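Subtilisin-like serine protease (Fervidobacterium pennivorans, PDB 1R6V) degrades keratin into peptides as a calcium-binding, subtilisin-like serine protease, allowing its bacterium to grow on native feathers. Local coordinates at residues His18-Thr30 / Lys87-Glu99. The protein carries 1 engineered substitution. Residues are numbered along the deposited sequence; the frame is centred on the assembly and turned at random.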
ATOM      1  N   HIS A  18      11.728  17.938  -1.120  1.00 19.94           N
ATOM      2  CA  HIS A  18      10.329  18.369  -1.135  1.00 18.87           C
ATOM      3  C   HIS A  18       9.408  17.451  -0.328  1.00 18.88           C
ATOM      4  O   HIS A  18       9.734  16.294  -0.062  1.00 15.36           O
ATOM      5  CB  HIS A  18       9.849  18.426  -2.588  1.00 19.95           C
ATOM      6  CG  HIS A  18       8.600  19.224  -2.801  1.00 19.86           C
ATOM      7  ND1 HIS A  18       7.685  18.925  -3.792  1.00 21.24           N
ATOM      8  CD2 HIS A  18       8.133  20.339  -2.188  1.00 19.25           C
ATOM      9  CE1 HIS A  18       6.712  19.819  -3.779  1.00 17.01           C
ATOM     10  NE2 HIS A  18       6.960  20.686  -2.815  1.00 20.89           N
ATOM     11  N   ILE A  19       8.253  17.990   0.056  1.00 17.92           N
ATOM     12  CA  ILE A  19       7.282  17.229   0.811  1.00 18.38           C
ATOM     13  C   ILE A  19       6.797  16.076  -0.079  1.00 17.16           C
ATOM     14  O   ILE A  19       6.692  16.220  -1.298  1.00 15.44           O
ATOM     15  CB  ILE A  19       6.118  18.152   1.244  1.00 23.03           C
ATOM     16  CG1 ILE A  19       5.054  17.361   2.011  1.00 26.02           C
ATOM     17  CG2 ILE A  19       5.530  18.820   0.038  1.00 24.87           C
ATOM     18  CD1 ILE A  19       4.034  16.703   1.131  1.00 28.06           C
ATOM     19  N   LEU A  20       6.513  14.931   0.536  1.00 15.62           N
ATOM     20  CA  LEU A  20       6.074  13.755  -0.199  1.00 15.06           C
ATOM     21  C   LEU A  20       4.573  13.792  -0.474  1.00 14.78           C
ATOM     22  O   LEU A  20       3.761  13.664   0.446  1.00 14.48           O
ATOM     23  CB  LEU A  20       6.424  12.501   0.607  1.00 16.65           C
ATOM     24  CG  LEU A  20       6.569  11.166  -0.137  1.00 16.38           C
ATOM     25  CD1 LEU A  20       7.011  10.087   0.864  1.00 15.41           C
ATOM     26  CD2 LEU A  20       5.268  10.779  -0.789  1.00 17.09           C
ATOM     27  N   PHE A  21       4.205  13.991  -1.736  1.00 13.15           N
ATOM     28  CA  PHE A  21       2.799  14.017  -2.124  1.00 15.02           C
ATOM     29  C   PHE A  21       2.423  12.712  -2.804  1.00 16.29           C
ATOM     30  O   PHE A  21       3.182  12.201  -3.627  1.00 16.67           O
ATOM     31  CB  PHE A  21       2.515  15.153  -3.110  1.00 14.75           C
ATOM     32  CG  PHE A  21       2.411  16.503  -2.481  1.00 16.20           C
ATOM     33  CD1 PHE A  21       3.376  17.473  -2.728  1.00 17.41           C
ATOM     34  CD2 PHE A  21       1.318  16.824  -1.690  1.00 16.53           C
ATOM     35  CE1 PHE A  21       3.249  18.769  -2.196  1.00 17.84           C
ATOM     36  CE2 PHE A  21       1.176  18.104  -1.153  1.00 17.08           C
ATOM     37  CZ  PHE A  21       2.148  19.082  -1.411  1.00 17.73           C
ATOM     38  N   GLY A  22       1.257  12.172  -2.462  1.00 15.63           N
ATOM     39  CA  GLY A  22       0.818  10.939  -3.089  1.00 17.50           C
ATOM     40  C   GLY A  22       0.474  11.192  -4.547  1.00 18.13           C
ATOM     41  O   GLY A  22      -0.129  12.213  -4.888  1.00 18.08           O
ATOM     42  N   GLU A  23       0.844  10.261  -5.421  1.00 18.98           N
ATOM     43  CA  GLU A  23       0.579  10.421  -6.845  1.00 20.59           C
ATOM     44  C   GLU A  23      -0.905  10.542  -7.138  1.00 21.14           C
ATOM     45  O   GLU A  23      -1.717   9.789  -6.604  1.00 19.72           O
ATOM     46  CB  GLU A  23       1.158   9.240  -7.634  1.00 23.13           C
ATOM     47  CG  GLU A  23       0.880   9.334  -9.136  1.00 26.41           C
ATOM     48  CD  GLU A  23       1.529   8.221  -9.946  1.00 27.41           C
ATOM     49  OE1 GLU A  23       1.341   8.208 -11.181  1.00 31.27           O
ATOM     50  OE2 GLU A  23       2.213   7.372  -9.352  1.00 27.97           O
ATOM     51  N   LEU A  24      -1.246  11.506  -7.990  1.00 21.79           N
ATOM     52  CA  LEU A  24      -2.624  11.762  -8.386  1.00 23.54           C
ATOM     53  C   LEU A  24      -2.889  11.179  -9.770  1.00 26.95           C
ATOM     54  O   LEU A  24      -2.224  11.547 -10.739  1.00 28.38           O
ATOM     55  CB  LEU A  24      -2.881  13.270  -8.394  1.00 25.39           C
ATOM     56  CG  LEU A  24      -3.602  13.895  -7.190  1.00 27.58           C
ATOM     57  CD1 LEU A  24      -3.147  13.285  -5.897  1.00 25.09           C
ATOM     58  CD2 LEU A  24      -3.403  15.404  -7.207  1.00 23.34           C
ATOM     59  N   ARG A  25      -3.861  10.275  -9.844  1.00 27.70           N
ATOM     60  CA  ARG A  25      -4.241   9.602 -11.085  1.00 29.72           C
ATOM     61  C   ARG A  25      -5.745   9.766 -11.291  1.00 29.77           C
ATOM     62  O   ARG A  25      -6.526   9.389 -10.425  1.00 28.87           O
ATOM     63  CB  ARG A  25      -3.917   8.116 -10.963  1.00 33.15           C
ATOM     64  CG  ARG A  25      -4.041   7.328 -12.238  1.00 36.77           C
ATOM     65  CD  ARG A  25      -2.799   7.531 -13.068  1.00 40.27           C
ATOM     66  NE  ARG A  25      -2.336   6.274 -13.640  1.00 41.47           N
ATOM     67  CZ  ARG A  25      -1.075   5.858 -13.602  1.00 42.48           C
ATOM     68  NH1 ARG A  25      -0.146   6.601 -13.011  1.00 42.41           N
ATOM     69  NH2 ARG A  25      -0.746   4.702 -14.160  1.00 41.74           N
ATOM     70  N   ASP A  26      -6.164  10.317 -12.429  1.00 30.98           N
ATOM     71  CA  ASP A  26      -7.596  10.498 -12.662  1.00 31.81           C
ATOM     72  C   ASP A  26      -8.394   9.220 -12.430  1.00 30.87           C
ATOM     73  O   ASP A  26      -7.990   8.138 -12.854  1.00 32.11           O
ATOM     74  CB  ASP A  26      -7.851  11.007 -14.084  1.00 35.57           C
ATOM     75  CG  ASP A  26      -7.318  12.404 -14.296  1.00 39.00           C
ATOM     76  OD1 ASP A  26      -7.691  13.296 -13.502  1.00 42.25           O
ATOM     77  OD2 ASP A  26      -6.529  12.608 -15.247  1.00 41.79           O
ATOM     78  N   GLY A  27      -9.523   9.360 -11.741  1.00 29.47           N
ATOM     79  CA  GLY A  27     -10.378   8.221 -11.463  1.00 28.18           C
ATOM     80  C   GLY A  27      -9.829   7.221 -10.461  1.00 28.41           C
ATOM     81  O   GLY A  27     -10.499   6.243 -10.139  1.00 27.04           O
ATOM     82  N   GLU A  28      -8.622   7.457  -9.961  1.00 26.74           N
ATOM     83  CA  GLU A  28      -8.031   6.526  -9.005  1.00 26.29           C
ATOM     84  C   GLU A  28      -8.081   6.967  -7.552  1.00 24.79           C
ATOM     85  O   GLU A  28      -7.525   6.290  -6.693  1.00 22.95           O
ATOM     86  CB  GLU A  28      -6.580   6.223  -9.381  1.00 27.47           C
ATOM     87  CG  GLU A  28      -6.417   5.247 -10.533  1.00 30.15           C
ATOM     88  CD  GLU A  28      -7.074   3.893 -10.271  1.00 31.65           C
ATOM     89  OE1 GLU A  28      -7.282   3.524  -9.089  1.00 31.00           O
ATOM     90  OE2 GLU A  28      -7.371   3.186 -11.255  1.00 31.25           O
ATOM     91  N   TYR A  29      -8.728   8.092  -7.260  1.00 22.29           N
ATOM     92  CA  TYR A  29      -8.797   8.535  -5.878  1.00 21.96           C
ATOM     93  C   TYR A  29     -10.069   9.290  -5.525  1.00 22.10           C
ATOM     94  O   TYR A  29     -10.746   9.851  -6.395  1.00 23.17           O
ATOM     95  CB  TYR A  29      -7.546   9.359  -5.527  1.00 21.49           C
ATOM     96  CG  TYR A  29      -7.392  10.666  -6.282  1.00 20.91           C
ATOM     97  CD1 TYR A  29      -7.936  11.846  -5.776  1.00 21.49           C
ATOM     98  CD2 TYR A  29      -6.711  10.719  -7.500  1.00 20.73           C
ATOM     99  CE1 TYR A  29      -7.809  13.054  -6.461  1.00 20.57           C
ATOM    100  CE2 TYR A  29      -6.575  11.926  -8.198  1.00 21.47           C
ATOM    101  CZ  TYR A  29      -7.135  13.093  -7.665  1.00 22.86           C
ATOM    102  OH  TYR A  29      -7.040  14.294  -8.346  1.00 21.40           O
ATOM    103  N   THR A  30     -10.402   9.285  -4.241  1.00 21.60           N
ATOM    104  CA  THR A  30     -11.588   9.965  -3.750  1.00 21.98           C
ATOM    105  C   THR A  30     -11.312  11.454  -3.652  1.00 21.37           C
ATOM    106  O   THR A  30     -10.312  11.869  -3.087  1.00 20.38           O
ATOM    107  CB  THR A  30     -11.982   9.433  -2.370  1.00 23.42           C
ATOM    108  OG1 THR A  30     -12.251   8.029  -2.479  1.00 24.97           O
ATOM    109  CG2 THR A  30     -13.224  10.156  -1.840  1.00 23.30           C
ATOM    110  N   LYS A  87       8.050  21.195   8.010  1.00 34.69           N
ATOM    111  CA  LYS A  87       9.202  20.348   8.309  1.00 34.95           C
ATOM    112  C   LYS A  87       8.862  19.030   9.013  1.00 33.76           C
ATOM    113  O   LYS A  87       9.544  18.018   8.818  1.00 35.73           O
ATOM    114  CB  LYS A  87      10.231  21.120   9.141  1.00 37.12           C
ATOM    115  CG  LYS A  87       9.884  21.270  10.614  1.00 38.45           C
ATOM    116  CD  LYS A  87       8.676  22.162  10.830  1.00 40.19           C
ATOM    117  CE  LYS A  87       8.321  22.265  12.322  1.00 41.30           C
ATOM    118  NZ  LYS A  87       9.454  22.775  13.161  1.00 42.14           N
ATOM    119  N   GLY A  88       7.815  19.035   9.824  1.00 30.10           N
ATOM    120  CA  GLY A  88       7.456  17.821  10.532  1.00 25.68           C
ATOM    121  C   GLY A  88       6.313  17.034   9.926  1.00 23.44           C
ATOM    122  O   GLY A  88       5.527  16.438  10.654  1.00 22.06           O
ATOM    123  N   ILE A  89       6.217  17.036   8.598  1.00 20.73           N
ATOM    124  CA  ILE A  89       5.164  16.300   7.895  1.00 18.30           C
ATOM    125  C   ILE A  89       5.826  15.168   7.107  1.00 18.65           C
ATOM    126  O   ILE A  89       6.835  15.392   6.436  1.00 19.64           O
ATOM    127  CB  ILE A  89       4.393  17.228   6.908  1.00 17.99           C
ATOM    128  CG1 ILE A  89       3.577  18.277   7.676  1.00 17.03           C
ATOM    129  CG2 ILE A  89       3.460  16.412   6.016  1.00 18.79           C
ATOM    130  CD1 ILE A  89       2.611  17.728   8.699  1.00 17.03           C
ATOM    131  N   ARG A  90       5.282  13.954   7.187  1.00 16.65           N
ATOM    132  CA  ARG A  90       5.859  12.841   6.436  1.00 16.14           C
ATOM    133  C   ARG A  90       5.319  12.771   5.006  1.00 15.89           C
ATOM    134  O   ARG A  90       6.084  12.593   4.050  1.00 15.44           O
ATOM    135  CB  ARG A  90       5.612  11.509   7.162  1.00 18.25           C
ATOM    136  CG  ARG A  90       6.603  11.214   8.293  1.00 21.71           C
ATOM    137  CD  ARG A  90       6.317   9.860   8.947  1.00 26.00           C
ATOM    138  NE  ARG A  90       5.044   9.926   9.655  1.00 25.49           N
ATOM    139  CZ  ARG A  90       4.016   9.108   9.465  1.00 26.73           C
ATOM    140  NH1 ARG A  90       4.085   8.113   8.581  1.00 26.01           N
ATOM    141  NH2 ARG A  90       2.903   9.315  10.148  1.00 25.81           N
ATOM    142  N   TYR A  91       4.008  12.914   4.843  1.00 12.43           N
ATOM    143  CA  TYR A  91       3.429  12.862   3.507  1.00 12.50           C
ATOM    144  C   TYR A  91       2.008  13.380   3.509  1.00 13.45           C
ATOM    145  O   TYR A  91       1.392  13.537   4.567  1.00 13.05           O
ATOM    146  CB  TYR A  91       3.421  11.421   2.966  1.00 13.09           C
ATOM    147  CG  TYR A  91       2.575  10.471   3.791  1.00 11.46           C
ATOM    148  CD1 TYR A  91       1.176  10.469   3.688  1.00 12.50           C
ATOM    149  CD2 TYR A  91       3.164   9.631   4.734  1.00 13.51           C
ATOM    150  CE1 TYR A  91       0.392   9.656   4.516  1.00 12.25           C
ATOM    151  CE2 TYR A  91       2.386   8.812   5.573  1.00 11.54           C
ATOM    152  CZ  TYR A  91       1.006   8.831   5.457  1.00 12.36           C
ATOM    153  OH  TYR A  91       0.242   8.026   6.276  1.00 13.42           O
ATOM    154  N   VAL A  92       1.506  13.659   2.310  1.00 12.68           N
ATOM    155  CA  VAL A  92       0.134  14.112   2.118  1.00 10.81           C
ATOM    156  C   VAL A  92      -0.341  13.316   0.925  1.00 10.89           C
ATOM    157  O   VAL A  92       0.272  13.395  -0.130  1.00 12.83           O
ATOM    158  CB  VAL A  92       0.049  15.604   1.758  1.00 11.80           C
ATOM    159  CG1 VAL A  92      -1.429  15.996   1.593  1.00 13.17           C
ATOM    160  CG2 VAL A  92       0.690  16.444   2.856  1.00 14.13           C
ATOM    161  N   GLU A  93      -1.419  12.552   1.070  1.00 10.44           N
ATOM    162  CA  GLU A  93      -1.898  11.751  -0.058  1.00 11.50           C
ATOM    163  C   GLU A  93      -3.421  11.659  -0.039  1.00 10.97           C
ATOM    164  O   GLU A  93      -4.044  11.959   0.968  1.00 12.33           O
ATOM    165  CB  GLU A  93      -1.316  10.336   0.065  1.00 10.84           C
ATOM    166  CG  GLU A  93      -1.810   9.609   1.311  1.00 12.86           C
ATOM    167  CD  GLU A  93      -1.164   8.244   1.518  1.00 13.59           C
ATOM    168  OE1 GLU A  93      -1.501   7.595   2.524  1.00 12.85           O
ATOM    169  OE2 GLU A  93      -0.328   7.825   0.684  1.00 11.68           O
ATOM    170  N   PRO A  94      -4.043  11.252  -1.157  1.00 12.69           N
ATOM    171  CA  PRO A  94      -5.503  11.134  -1.139  1.00 12.35           C
ATOM    172  C   PRO A  94      -5.844   9.721  -0.627  1.00 14.11           C
ATOM    173  O   PRO A  94      -4.944   8.915  -0.358  1.00 13.59           O
ATOM    174  CB  PRO A  94      -5.873  11.271  -2.615  1.00 15.21           C
ATOM    175  CG  PRO A  94      -4.738  10.558  -3.282  1.00 14.25           C
ATOM    176  CD  PRO A  94      -3.514  11.082  -2.528  1.00 14.06           C
ATOM    177  N   SER A  95      -7.131   9.436  -0.465  1.00 12.56           N
ATOM    178  CA  SER A  95      -7.562   8.091  -0.112  1.00 13.19           C
ATOM    179  C   SER A  95      -7.799   7.545  -1.513  1.00 14.63           C
ATOM    180  O   SER A  95      -8.495   8.178  -2.325  1.00 17.35           O
ATOM    181  CB  SER A  95      -8.881   8.102   0.659  1.00 14.93           C
ATOM    182  OG  SER A  95      -9.446   6.802   0.715  1.00 14.40           O
ATOM    183  N   TYR A  96      -7.223   6.399  -1.828  1.00 13.54           N
ATOM    184  CA  TYR A  96      -7.386   5.846  -3.160  1.00 14.46           C
ATOM    185  C   TYR A  96      -8.623   4.972  -3.334  1.00 15.89           C
ATOM    186  O   TYR A  96      -9.207   4.495  -2.365  1.00 16.00           O
ATOM    187  CB  TYR A  96      -6.135   5.065  -3.543  1.00 14.37           C
ATOM    188  CG  TYR A  96      -4.923   5.959  -3.695  1.00 13.60           C
ATOM    189  CD1 TYR A  96      -4.035   6.145  -2.636  1.00 12.51           C
ATOM    190  CD2 TYR A  96      -4.675   6.635  -4.891  1.00 15.21           C
ATOM    191  CE1 TYR A  96      -2.922   6.984  -2.764  1.00 14.65           C
ATOM    192  CE2 TYR A  96      -3.554   7.479  -5.028  1.00 16.15           C
ATOM    193  CZ  TYR A  96      -2.691   7.642  -3.957  1.00 14.66           C
ATOM    194  OH  TYR A  96      -1.595   8.467  -4.055  1.00 16.11           O
ATOM    195  N   LYS A  97      -9.023   4.771  -4.588  1.00 16.32           N
ATOM    196  CA  LYS A  97     -10.182   3.943  -4.877  1.00 17.21           C
ATOM    197  C   LYS A  97      -9.845   2.473  -4.624  1.00 15.55           C
ATOM    198  O   LYS A  97      -8.757   2.010  -4.982  1.00 15.75           O
ATOM    199  CB  LYS A  97     -10.602   4.111  -6.346  1.00 20.69           C
ATOM    200  CG  LYS A  97     -11.056   5.513  -6.733  1.00 26.81           C
ATOM    201  CD  LYS A  97     -12.392   5.882  -6.102  1.00 30.15           C
ATOM    202  CE  LYS A  97     -12.873   7.238  -6.580  1.00 33.15           C
ATOM    203  NZ  LYS A  97     -12.924   7.304  -8.065  1.00 36.64           N
ATOM    204  N   ARG A  98     -10.764   1.750  -3.989  1.00 14.64           N
ATOM    205  CA  ARG A  98     -10.571   0.306  -3.743  1.00 15.34           C
ATOM    206  C   ARG A  98     -11.877  -0.402  -4.038  1.00 16.42           C
ATOM    207  O   ARG A  98     -12.947   0.183  -3.925  1.00 15.06           O
ATOM    208  CB  ARG A  98     -10.234   0.001  -2.282  1.00 12.19           C
ATOM    209  CG  ARG A  98      -9.123   0.817  -1.689  1.00 13.37           C
ATOM    210  CD  ARG A  98      -7.737   0.426  -2.161  1.00 13.41           C
ATOM    211  NE  ARG A  98      -6.766   1.342  -1.583  1.00 10.28           N
ATOM    212  CZ  ARG A  98      -5.516   1.490  -2.002  1.00 13.46           C
ATOM    213  NH1 ARG A  98      -5.052   0.757  -3.013  1.00 12.18           N
ATOM    214  NH2 ARG A  98      -4.738   2.419  -1.442  1.00  9.95           N
ATOM    215  N   GLU A  99     -11.788  -1.674  -4.384  1.00 16.51           N
ATOM    216  CA  GLU A  99     -12.983  -2.438  -4.655  1.00 16.40           C
ATOM    217  C   GLU A  99     -12.849  -3.781  -3.987  1.00 15.12           C
ATOM    218  O   GLU A  99     -11.749  -4.292  -3.802  1.00 12.32           O
ATOM    219  CB  GLU A  99     -13.165  -2.644  -6.161  1.00 19.47           C
ATOM    220  CG  GLU A  99     -13.201  -1.344  -6.936  1.00 26.93           C
ATOM    221  CD  GLU A  99     -13.416  -1.536  -8.425  1.00 32.04           C
ATOM    222  OE1 GLU A  99     -12.583  -2.210  -9.071  1.00 34.29           O
ATOM    223  OE2 GLU A  99     -14.420  -0.998  -8.949  1.00 36.71           O
TER
HETATM  224  O   HOH W   1       7.541  14.796   3.321  1.00 17.04           O
HETATM  225  O   HOH W   2      -6.543   3.047  -6.396  1.00 17.83           O
HETATM  226  O   HOH W   3      -9.031  11.454  -0.879  1.00 18.40           O
HETATM  227  O   HOH W   4     -11.025   5.992  -1.197  1.00 18.96           O
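Y96 sets CG anti to its carbonyl carbon (chi1 -66°), which aims the ring at E23, where OH donates to E23 O at 2.9 Å with that oxygen in the ring plane, at the edge. Y29 uses the opposite rotation: CG lies between backbone N and carbonyl carbon (chi1 65°), and the side chain crosses P94, with Y29 CB 3.8 Å from P94 CG. P94 CG in turn lies over a face of the Y96 ring, near its rim.

The backbone pairing changes sense along the contact. At F21 and V92 the chains run parallel, since V92 bonds the residues flanking F21: V92 N reaches L20 O at 2.9 Å, and V92 O accepts G22 N at 2.8 Å. Past the type II turn R25-E28 the direction is reversed. Here K97 N donates to E28 O at 3.0 Å, from 51° outside the carbonyl plane, whereas T30 N meets S95 O at 2.9 Å almost head-on; together they flank the antiparallel, non-hydrogen-bonded pair Y29-Y96. K97 folds its bent chain over the E28-Y29 peptide, its NZ making a weak hydrogen bond to G27 O. A water bonded to T30 OG1, S95 OG and Y96 O adds a further link.

On the apolar side, V92 CG2 touches I19 CD1 at 3.8 Å, and that same CD1 sits over the centre of one face of the F21 ring, within segment 18-30.

Residues 20-22 pair with strand 89-93, an outer strand of the propeptide's antiparallel sheet next to strand 33-38, and residues 28-30 pair with 95-97 beyond it. Helix 74-81 packs against F21, L24, Y29 and P94. E93 bonds T276 and Y275, Y91 bonds T276 and S95 bonds D246, all at the starts of catalytic-domain helices 275-286 and 246-258, consistent with how subtilisin propeptides dock.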